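Local coordinates for SusD-like carbohydrate binding protein BF1063 (Bacteroides fragilis NCTC 9343, PDB 3I4G) that probably binds carbohydrate at the outer membrane of the bacterium, like other SusD-type proteins of Bacteroides, at residues A[71-74]-A[75-78]; A[48-52]-A[53-57]; A[461-464]-A[465-468]. All blocks are in the same frame, centred on the assembly; numbering follows the deposited sequence.

Contact 1 of 3, residues A[71-74]-A[75-78]; sequences NPFF and KISS
F73 and I76, three residues apart on the short helix 72-78, meet through different first torsions: the F73 ring lies beside its own carbonyl carbon (chi1 -175°), whereas CG1 of I76 turns back beside the backbone N (chi1 -73°). The extended CG1 branch of I76 thus brings CD1 obliquely to the ring, 3.8 Å from F73 CD1. F74 uses the same first torsion as F73 (178°) and reaches further along the helix, where its CE2 comes within 3.6 Å of S78 CB. One face of the F74 ring is overlain by a water set toward the rim. This water donates to F74 O at 2.8 Å and to S77 OG at 2.7 Å, while S77 OG is also hydrogen-bonded to L59 O. At the start of the helix N71 is the N-cap: its OD1 accepts from F73 N at 2.9 Å, with the donor well above the amide plane. N71 O takes K75 N at 3.2 Å, and F73 O takes I76 N at 3.0 Å. F73 and I76 pack on F87 of helix 86-109, H51 meets the F73 ring edge-to-face, and I76 and S77 touch Y455 of helix 454-461, so helix 72-78 lies between these elements. The backbone bonds mark a short, irregularly bonded helix with 3-10-like bonds toward its end, weak from S77 N to F74 O. Its chemistry is divided: apolar carbon carries the side-chain contacts, while the cap and the bridging water satisfy polar backbone groups that the helix bonds unevenly.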
loop_
_atom_site.group_PDB
_atom_site.type_symbol
_atom_site.label_atom_id
_atom_site.label_comp_id
_atom_site.label_asym_id
_atom_site.label_seq_id
_atom_site.Cartn_x
_atom_site.Cartn_y
_atom_site.Cartn_z
ATOM N N ASN A 71 -17.506 -5.234 -9.523
ATOM C CA ASN A 71 -16.463 -4.430 -10.123
ATOM C C ASN A 71 -15.232 -5.317 -10.349
ATOM O O ASN A 71 -14.813 -6.018 -9.454
ATOM C CB ASN A 71 -16.078 -3.251 -9.257
ATOM C CG ASN A 71 -15.010 -2.432 -9.921
ATOM O OD1 ASN A 71 -13.845 -2.651 -9.667
ATOM N ND2 ASN A 71 -15.401 -1.579 -10.846
ATOM N N PRO A 72 -14.618 -5.301 -11.540
ATOM C CA PRO A 72 -13.499 -6.242 -11.783
ATOM C C PRO A 72 -12.280 -6.019 -10.910
ATOM O O PRO A 72 -11.508 -6.961 -10.698
ATOM C CB PRO A 72 -13.206 -6.035 -13.290
ATOM C CG PRO A 72 -14.528 -5.563 -13.854
ATOM C CD PRO A 72 -15.054 -4.625 -12.767
ATOM N N PHE A 73 -12.080 -4.823 -10.348
ATOM C CA PHE A 73 -10.947 -4.648 -9.443
ATOM C C PHE A 73 -11.159 -5.478 -8.196
ATOM O O PHE A 73 -10.306 -6.244 -7.793
ATOM C CB PHE A 73 -10.776 -3.169 -9.083
ATOM C CG PHE A 73 -9.562 -2.853 -8.250
ATOM C CD1 PHE A 73 -8.277 -3.089 -8.716
ATOM C CD2 PHE A 73 -9.713 -2.238 -7.012
ATOM C CE1 PHE A 73 -7.178 -2.732 -7.957
ATOM C CE2 PHE A 73 -8.635 -1.879 -6.277
ATOM C CZ PHE A 73 -7.375 -2.102 -6.742
ATOM N N PHE A 74 -12.333 -5.356 -7.598
ATOM C CA PHE A 74 -12.694 -6.168 -6.435
ATOM C C PHE A 74 -12.613 -7.662 -6.736
ATOM O O PHE A 74 -12.217 -8.475 -5.876
ATOM C CB PHE A 74 -14.103 -5.759 -5.964
ATOM C CG PHE A 74 -14.603 -6.549 -4.801
ATOM C CD1 PHE A 74 -14.278 -6.181 -3.487
ATOM C CD2 PHE A 74 -15.399 -7.651 -4.997
ATOM C CE1 PHE A 74 -14.764 -6.920 -2.400
ATOM C CE2 PHE A 74 -15.903 -8.344 -3.913
ATOM C CZ PHE A 74 -15.583 -7.967 -2.632
ATOM N N LYS A 75 -12.908 -8.045 -7.971
ATOM C CA LYS A 75 -12.875 -9.440 -8.350
ATOM C C LYS A 75 -11.467 -10.041 -8.315
ATOM O O LYS A 75 -11.355 -11.255 -8.317
ATOM C CB LYS A 75 -13.492 -9.653 -9.727
ATOM C CG LYS A 75 -14.964 -9.436 -9.751
ATOM C CD LYS A 75 -15.494 -9.811 -11.138
ATOM C CE LYS A 75 -16.961 -9.564 -11.274
ATOM N NZ LYS A 75 -17.493 -10.034 -12.592
ATOM N N ILE A 76 -10.410 -9.237 -8.272
ATOM C CA ILE A 76 -9.054 -9.771 -8.213
ATOM C C ILE A 76 -8.915 -10.741 -7.060
ATOM O O ILE A 76 -8.248 -11.780 -7.219
ATOM C CB ILE A 76 -8.029 -8.631 -8.092
ATOM C CG1 ILE A 76 -7.932 -7.931 -9.455
ATOM C CG2 ILE A 76 -6.673 -9.187 -7.668
ATOM C CD1 ILE A 76 -7.129 -6.663 -9.454
ATOM N N SER A 77 -9.503 -10.451 -5.891
ATOM C CA SER A 77 -9.355 -11.346 -4.739
ATOM C C SER A 77 -10.662 -11.856 -4.157
ATOM O O SER A 77 -10.656 -12.403 -3.046
ATOM C CB SER A 77 -8.546 -10.652 -3.648
ATOM O OG SER A 77 -9.226 -9.534 -3.177
ATOM N N SER A 78 -11.772 -11.757 -4.880
ATOM C CA SER A 78 -13.053 -12.252 -4.347
ATOM C C SER A 78 -13.424 -13.662 -4.771
ATOM O O SER A 78 -14.455 -14.174 -4.317
ATOM C CB SER A 78 -14.172 -11.328 -4.770
ATOM O OG SER A 78 -14.413 -11.462 -6.174
HETATM O O HOH W 1 -11.583 -8.284 -3.197
#

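Contact 2 of 3, residues A[48-52]-A[53-57]; sequences WSYHG and MIMME
M53 N donates to S49 O at 2.8 Å, a four-residue helical bond, and M55 N donates to Y50 O at 3.0 Å across five residues, so the turn widens to pi type at 50-52 before tightening into the 3-10 segment 55-57. S49 caps the helix with its side chain, OG accepting from G52 N at 3.1 Å; the same OG is bonded to E41 OE2. Two aromatic rings share M55, a selenomethionine whose extended chain touches both, crossing one and lying alongside the other. Its SE sits over one face of the H51 ring, 3.9 Å from the centroid and 23° off the normal. Its terminal CE instead reaches the edge of the Y50 ring, 3.6 Å from Y50 CE1, the two side chains pointing the same way. At the other end M53, also selenomethionine, bends at its last torsion (chi3 73°) and brings SE obliquely to W48, 4.1 Å from CD1, a Met-aromatic contact. The polar ends are held from outside: Y50 OH by H269, H51 NE2 by R67 and W48 NE1 by Y135. Around the turn, strand 380-386 packs on W48, M53 and I54, helix 266-270 on Y50, I54 and M55, and helix 116-139 on W48 and M56.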
loop_
_atom_site.group_PDB
_atom_site.type_symbol
_atom_site.label_atom_id
_atom_site.label_comp_id
_atom_site.label_asym_id
_atom_site.label_seq_id
_atom_site.Cartn_x
_atom_site.Cartn_y
_atom_site.Cartn_z
ATOM N N TRP A 48 2.524 2.299 -7.548
ATOM C CA TRP A 48 2.562 3.332 -6.520
ATOM C C TRP A 48 1.547 4.440 -6.723
ATOM O O TRP A 48 1.544 5.385 -5.959
ATOM C CB TRP A 48 3.955 3.953 -6.424
ATOM C CG TRP A 48 5.021 2.933 -6.143
ATOM C CD1 TRP A 48 4.914 1.841 -5.343
ATOM C CD2 TRP A 48 6.371 2.916 -6.653
ATOM N NE1 TRP A 48 6.097 1.157 -5.318
ATOM C CE2 TRP A 48 7.000 1.784 -6.126
ATOM C CE3 TRP A 48 7.079 3.728 -7.518
ATOM C CZ2 TRP A 48 8.302 1.449 -6.430
ATOM C CZ3 TRP A 48 8.375 3.400 -7.824
ATOM C CH2 TRP A 48 8.972 2.263 -7.308
ATOM N N SER A 49 0.706 4.349 -7.752
ATOM C CA SER A 49 -0.333 5.357 -7.961
ATOM C C SER A 49 -1.430 5.175 -6.913
ATOM O O SER A 49 -1.465 4.168 -6.184
ATOM C CB SER A 49 -0.918 5.287 -9.364
ATOM O OG SER A 49 -1.817 4.193 -9.532
ATOM N N TYR A 50 -2.330 6.128 -6.782
ATOM C CA TYR A 50 -3.302 5.981 -5.681
ATOM C C TYR A 50 -4.197 4.766 -5.886
ATOM O O TYR A 50 -4.543 4.089 -4.922
ATOM C CB TYR A 50 -4.092 7.276 -5.387
ATOM C CG TYR A 50 -5.171 7.714 -6.333
ATOM C CD1 TYR A 50 -6.399 7.083 -6.325
ATOM C CD2 TYR A 50 -5.005 8.767 -7.208
ATOM C CE1 TYR A 50 -7.408 7.495 -7.136
ATOM C CE2 TYR A 50 -6.041 9.166 -8.039
ATOM C CZ TYR A 50 -7.218 8.547 -7.992
ATOM O OH TYR A 50 -8.213 8.996 -8.848
ATOM N N HIS A 51 -4.624 4.506 -7.110
ATOM C CA HIS A 51 -5.433 3.324 -7.375
ATOM C C HIS A 51 -4.564 2.068 -7.404
ATOM O O HIS A 51 -5.026 0.974 -7.026
ATOM C CB HIS A 51 -6.220 3.480 -8.680
ATOM C CG HIS A 51 -7.379 2.536 -8.849
ATOM N ND1 HIS A 51 -7.340 1.191 -8.560
ATOM C CD2 HIS A 51 -8.596 2.770 -9.368
ATOM C CE1 HIS A 51 -8.508 0.644 -8.870
ATOM N NE2 HIS A 51 -9.292 1.586 -9.367
ATOM N N GLY A 52 -3.306 2.170 -7.793
ATOM C CA GLY A 52 -2.459 1.006 -7.830
ATOM C C GLY A 52 -1.956 0.526 -6.496
ATOM O O GLY A 52 -1.739 -0.680 -6.321
HETATM N N MSE A 53 -1.790 1.463 -5.561
HETATM C CA MSE A 53 -1.264 1.171 -4.247
HETATM C C MSE A 53 -2.333 1.253 -3.159
HETATM O O MSE A 53 -2.820 0.234 -2.690
HETATM C CB MSE A 53 -0.092 2.123 -3.943
HETATM C CG MSE A 53 0.601 1.905 -2.559
HETATM SE SE MSE A 53 2.221 2.866 -2.364
HETATM C CE MSE A 53 1.392 4.643 -2.182
ATOM N N ILE A 54 -2.756 2.450 -2.786
ATOM C CA ILE A 54 -3.714 2.641 -1.678
ATOM C C ILE A 54 -4.963 1.835 -1.878
ATOM O O ILE A 54 -5.409 1.112 -0.969
ATOM C CB ILE A 54 -4.023 4.138 -1.505
ATOM C CG1 ILE A 54 -2.782 4.874 -1.024
ATOM C CG2 ILE A 54 -5.186 4.371 -0.521
ATOM C CD1 ILE A 54 -2.852 6.406 -1.271
HETATM N N MSE A 55 -5.513 1.868 -3.091
HETATM C CA MSE A 55 -6.761 1.155 -3.301
HETATM C C MSE A 55 -6.618 -0.343 -3.393
HETATM O O MSE A 55 -7.657 -1.018 -3.375
HETATM C CB MSE A 55 -7.494 1.711 -4.510
HETATM C CG MSE A 55 -7.903 3.162 -4.305
HETATM SE SE MSE A 55 -8.913 3.885 -5.784
HETATM C CE MSE A 55 -9.506 5.467 -4.978
HETATM N N MSE A 56 -5.405 -0.895 -3.395
HETATM C CA MSE A 56 -5.281 -2.327 -3.207
HETATM C C MSE A 56 -5.852 -2.724 -1.858
HETATM O O MSE A 56 -6.123 -3.898 -1.641
HETATM C CB MSE A 56 -3.836 -2.837 -3.294
HETATM C CG MSE A 56 -3.296 -2.857 -4.657
HETATM SE SE MSE A 56 -1.709 -3.979 -4.781
HETATM C CE MSE A 56 -2.326 -5.411 -5.942
ATOM N N GLU A 57 -6.041 -1.792 -0.928
ATOM C CA GLU A 57 -6.663 -2.167 0.333
ATOM C C GLU A 57 -8.075 -2.708 0.101
ATOM O O GLU A 57 -8.582 -3.481 0.918
ATOM C CB GLU A 57 -6.696 -0.980 1.313
ATOM C CG GLU A 57 -6.416 -1.363 2.724
ATOM C CD GLU A 57 -4.960 -1.541 3.052
ATOM O OE1 GLU A 57 -4.113 -1.717 2.168
ATOM O OE2 GLU A 57 -4.658 -1.577 4.227
#

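Contact 3 of 3, residues A[461-464]-A[465-468]; sequences WGIA and HEVL. With EDO (1,2-ethanediol), chain E.
This is a local helix-to-helix junction, in which G462 and I463 end helix 454-461 and lead straight into the single turn 464-467. The evidence is in the backbone: G462 has positive phi (72°) and closes the preceding helix in a Schellman motif, and I463 O then starts the next turn by accepting two donors. V467 N approaches it at 3.0 Å, nearly in line with the C=O bond, while E466 N comes at 2.9 Å from well above the carbonyl plane. A464 O adds a bond from L468 N at 2.8 Å, after which the chain leaves helical geometry. Among the side chains, E466 is extended up to its carboxylate and slants across I463, placing OE2 3.5 Å from I463 CG2. A water donates to G462 O at 2.7 Å and weakly to the same E466 OE2, a loose water bridge between the glycine corner and the carboxylate. The H465 ring takes the position between its backbone N and carbonyl carbon (chi1 75°), which turns it back so that its edge meets G462 O, with CE1 3.3 Å away; ND1 is bonded to Y511 OH. A 1,2-ethanediol, probably from the crystallisation liquor, donates through O1 to V467 O at 2.7 Å. The turn folds back on the helix it follows, I458 of helix 454-461 meeting I463, A464 and V467, while R441 of helix 433-447 touches I463 and F505 of a loop packs on A464 and H465.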
loop_
_atom_site.group_PDB
_atom_site.type_symbol
_atom_site.label_atom_id
_atom_site.label_comp_id
_atom_site.label_asym_id
_atom_site.label_seq_id
_atom_site.Cartn_x
_atom_site.Cartn_y
_atom_site.Cartn_z
ATOM N N TRP A 461 1.815 -14.214 3.395
ATOM C CA TRP A 461 1.633 -15.027 4.584
ATOM C C TRP A 461 0.803 -16.278 4.340
ATOM O O TRP A 461 0.747 -17.170 5.163
ATOM C CB TRP A 461 0.953 -14.221 5.703
ATOM C CG TRP A 461 1.782 -13.128 6.293
ATOM C CD1 TRP A 461 3.141 -13.106 6.437
ATOM C CD2 TRP A 461 1.289 -11.933 6.920
ATOM N NE1 TRP A 461 3.511 -11.951 7.081
ATOM C CE2 TRP A 461 2.400 -11.226 7.398
ATOM C CE3 TRP A 461 0.013 -11.403 7.131
ATOM C CZ2 TRP A 461 2.284 -9.997 8.035
ATOM C CZ3 TRP A 461 -0.108 -10.172 7.764
ATOM C CH2 TRP A 461 1.024 -9.495 8.213
ATOM N N GLY A 462 0.094 -16.352 3.229
ATOM C CA GLY A 462 -0.751 -17.514 2.993
ATOM C C GLY A 462 -1.993 -17.545 3.888
ATOM O O GLY A 462 -2.518 -18.606 4.217
ATOM N N ILE A 463 -2.455 -16.360 4.287
ATOM C CA ILE A 463 -3.696 -16.249 5.067
ATOM C C ILE A 463 -4.818 -15.548 4.306
ATOM O O ILE A 463 -5.926 -15.407 4.817
ATOM C CB ILE A 463 -3.491 -15.576 6.446
ATOM C CG1 ILE A 463 -3.233 -14.084 6.334
ATOM C CG2 ILE A 463 -2.352 -16.291 7.238
ATOM C CD1 ILE A 463 -3.194 -13.380 7.715
ATOM N N ALA A 464 -4.561 -15.095 3.077
ATOM C CA ALA A 464 -5.598 -14.469 2.280
ATOM C C ALA A 464 -6.806 -15.347 2.120
ATOM O O ALA A 464 -7.930 -14.858 2.160
ATOM C CB ALA A 464 -5.039 -14.098 0.885
ATOM N N HIS A 465 -6.611 -16.647 1.931
ATOM C CA HIS A 465 -7.762 -17.536 1.747
ATOM C C HIS A 465 -8.581 -17.707 3.020
ATOM O O HIS A 465 -9.725 -18.178 2.947
ATOM C CB HIS A 465 -7.332 -18.902 1.204
ATOM C CG HIS A 465 -6.673 -19.771 2.217
ATOM N ND1 HIS A 465 -5.329 -19.657 2.548
ATOM C CD2 HIS A 465 -7.177 -20.746 3.017
ATOM C CE1 HIS A 465 -5.042 -20.543 3.489
ATOM N NE2 HIS A 465 -6.133 -21.239 3.768
ATOM N N GLU A 466 -8.023 -17.359 4.170
ATOM C CA GLU A 466 -8.778 -17.341 5.409
ATOM C C GLU A 466 -9.530 -16.028 5.549
ATOM O O GLU A 466 -10.776 -16.011 5.706
ATOM C CB GLU A 466 -7.851 -17.474 6.613
ATOM C CG GLU A 466 -7.094 -18.772 6.715
ATOM C CD GLU A 466 -6.170 -18.793 7.913
ATOM O OE1 GLU A 466 -6.666 -18.978 9.053
ATOM O OE2 GLU A 466 -4.940 -18.667 7.727
ATOM N N VAL A 467 -8.830 -14.912 5.439
ATOM C CA VAL A 467 -9.468 -13.632 5.734
ATOM C C VAL A 467 -10.365 -13.138 4.597
ATOM O O VAL A 467 -11.265 -12.318 4.853
ATOM C CB VAL A 467 -8.453 -12.547 6.153
ATOM C CG1 VAL A 467 -7.610 -13.049 7.356
ATOM C CG2 VAL A 467 -7.574 -12.090 5.002
ATOM N N LEU A 468 -10.166 -13.653 3.386
ATOM C CA LEU A 468 -11.004 -13.312 2.228
ATOM C C LEU A 468 -11.975 -14.439 1.858
ATOM O O LEU A 468 -12.448 -14.529 0.707
ATOM C CB LEU A 468 -10.136 -12.944 1.012
ATOM C CG LEU A 468 -9.076 -11.865 1.277
ATOM C CD1 LEU A 468 -8.289 -11.587 -0.036
ATOM C CD2 LEU A 468 -9.660 -10.567 1.863
HETATM C C1 EDO E . -12.490 -10.980 8.202
HETATM O O1 EDO E . -12.794 -11.495 6.894
HETATM C C2 EDO E . -12.099 -12.102 9.154
HETATM O O2 EDO E . -10.856 -12.636 8.730
HETATM O O HOH W 2 -2.470 -20.359 6.235
#

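All three contacts are local and lie on short, irregular helices or their ends. Contact 2 is deepest, its centre about 6 Å from that of the chain; contact 1 is also buried though about 17 Å out, and contact 3, equally far, only partly. Contact 2 sets methionine side chains (here selenomethionine) against aromatic rings; contact 1, side-chain-capped like contact 2, adds a bridging water; contact 3 relies on backbone bonds, a hydrated carboxylate and a 1,2-ethanediol probably from the crystallisation liquor. Helix 454-461 packs on contacts 1 (Y455) and 3 (I458). Contact 1 joins the set: F73 CE2 lies 3.2 Å from M55 O, and S77 CB 3.7 Å from L468 CD1. Contacts 2 and 3 do not touch.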